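Local coordinates for uncharacterized protein DUF1185 (Bordetella bronchiseptica RB50, PDB 3BYQ) that is of unknown function but adopts a variant of the Bacillus chorismate mutase fold and may play a role in amino-acid metabolism, at residues A156-P159 with R160-L163. Numbering follows the deposited sequence.
Sequences APRP and REIL. With EDO (1,2-ethanediol), chain I.
The guanidinium of Arg-160 has Pro-159 CB at 3.8 Å from NH1, approaching obliquely, while a 1,2-ethanediol, probably from the crystallisation liquor, lies at its edge. There NH1 makes a nearly straight (177°) but weak 3.4 Å hydrogen bond to EDO O1. The bend at chi3 (-81°) turns the guanidinium back toward the proline ring; its stronger partners are Asp-89 of the same chain and Asp-89 of the second subunit, both salt bridges. The carboxylate of Glu-161 is met on its anti side: Arg-158 N donates to OE1 over 2.9 Å, 23° out of the carboxylate plane, while OE2 pairs with Arg-8. Arg-158 to Glu-161 form a type I beta turn that leads the chain into strand 161-169. Its closing bond runs from Glu-161 N to Arg-158 O at 3.0 Å, and the carboxylate bond to Arg-158 N is a second link between the same two residues. Extended beyond CG, Glu-161 runs alongside Arg-158, and OE1 also touches Arg-158 CB at 3.4 Å. One water donates to both Pro-159 O and Glu-161 O, bridging the second and last residues of the turn. Pro-157, preceded by a cis peptide bond, sets CB 3.7 Å from Glu-161 O.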
loop_
_atom_site.group_PDB
_atom_site.type_symbol
_atom_site.label_atom_id
_atom_site.label_comp_id
_atom_site.label_asym_id
_atom_site.label_seq_id
_atom_site.Cartn_x
_atom_site.Cartn_y
_atom_site.Cartn_z
ATOM N N ALA B 156 12.578 5.783 -1.846
ATOM C CA ALA B 156 13.763 4.963 -1.645
ATOM C C ALA B 156 13.423 3.640 -0.999
ATOM O O ALA B 156 12.371 3.513 -0.379
ATOM C CB ALA B 156 14.755 5.683 -0.718
ATOM N N PRO B 157 14.284 2.648 -1.203
ATOM C CA PRO B 157 15.440 2.647 -2.084
ATOM C C PRO B 157 14.948 2.412 -3.493
ATOM O O PRO B 157 14.090 1.539 -3.730
ATOM C CB PRO B 157 16.212 1.418 -1.641
ATOM C CG PRO B 157 15.210 0.514 -1.109
ATOM C CD PRO B 157 14.143 1.342 -0.510
ATOM N N ARG B 158 15.557 3.150 -4.412
ATOM C CA ARG B 158 15.286 2.966 -5.824
ATOM C C ARG B 158 16.037 1.641 -6.143
ATOM O O ARG B 158 16.761 1.138 -5.307
ATOM C CB ARG B 158 15.690 4.191 -6.622
ATOM C CG ARG B 158 14.789 5.361 -6.200
ATOM C CD ARG B 158 15.095 6.548 -6.953
ATOM N NE ARG B 158 14.393 7.711 -6.423
ATOM C CZ ARG B 158 14.444 8.921 -6.982
ATOM N NH1 ARG B 158 15.074 9.124 -8.130
ATOM N NH2 ARG B 158 13.850 9.913 -6.387
ATOM N N PRO B 159 15.804 1.063 -7.324
ATOM C CA PRO B 159 16.306 -0.255 -7.607
ATOM C C PRO B 159 17.777 -0.522 -7.302
ATOM O O PRO B 159 18.126 -1.624 -6.856
ATOM C CB PRO B 159 15.997 -0.411 -9.092
ATOM C CG PRO B 159 14.687 0.331 -9.260
ATOM C CD PRO B 159 14.853 1.539 -8.356
ATOM N N ARG B 160 18.601 0.491 -7.515
ATOM C CA ARG B 160 20.056 0.381 -7.392
ATOM C C ARG B 160 20.608 1.104 -6.161
ATOM O O ARG B 160 21.745 1.545 -6.133
ATOM C CB ARG B 160 20.702 0.866 -8.703
ATOM C CG ARG B 160 20.244 0.031 -9.899
ATOM C CD ARG B 160 20.837 0.465 -11.199
ATOM N NE ARG B 160 20.126 1.602 -11.750
ATOM C CZ ARG B 160 18.870 1.544 -12.173
ATOM N NH1 ARG B 160 18.156 0.422 -12.064
ATOM N NH2 ARG B 160 18.315 2.629 -12.658
ATOM N N GLU B 161 19.760 1.192 -5.151
ATOM C CA GLU B 161 20.091 1.798 -3.858
ATOM C C GLU B 161 19.842 0.859 -2.706
ATOM O O GLU B 161 19.268 -0.225 -2.846
ATOM C CB GLU B 161 19.274 3.054 -3.619
ATOM C CG GLU B 161 19.458 4.104 -4.669
ATOM C CD GLU B 161 18.699 5.358 -4.375
ATOM O OE1 GLU B 161 17.500 5.251 -3.984
ATOM O OE2 GLU B 161 19.264 6.460 -4.618
ATOM N N ILE B 162 20.331 1.296 -1.558
ATOM C CA ILE B 162 20.085 0.622 -0.269
ATOM C C ILE B 162 19.797 1.674 0.781
ATOM O O ILE B 162 20.409 2.764 0.761
ATOM C CB ILE B 162 21.281 -0.214 0.262
ATOM C CG1 ILE B 162 21.864 -1.144 -0.810
ATOM C CG2 ILE B 162 20.845 -1.025 1.546
ATOM C CD1 ILE B 162 23.338 -1.638 -0.515
ATOM N N LEU B 163 18.798 1.387 1.616
ATOM C CA LEU B 163 18.433 2.237 2.761
ATOM C C LEU B 163 18.892 1.509 4.009
ATOM O O LEU B 163 18.545 0.341 4.237
ATOM C CB LEU B 163 16.907 2.474 2.776
ATOM C CG LEU B 163 16.379 3.455 3.844
ATOM C CD1 LEU B 163 14.936 3.864 3.473
ATOM C CD2 LEU B 163 16.377 2.828 5.227
HETATM C C1 EDO I . 14.445 -0.810 -12.624
HETATM O O1 EDO I . 14.897 0.445 -13.163
HETATM C C2 EDO I . 14.496 -1.866 -13.716
HETATM O O2 EDO I . 13.649 -1.433 -14.783
HETATM O O HOH W 1 19.973 -2.094 -4.809
#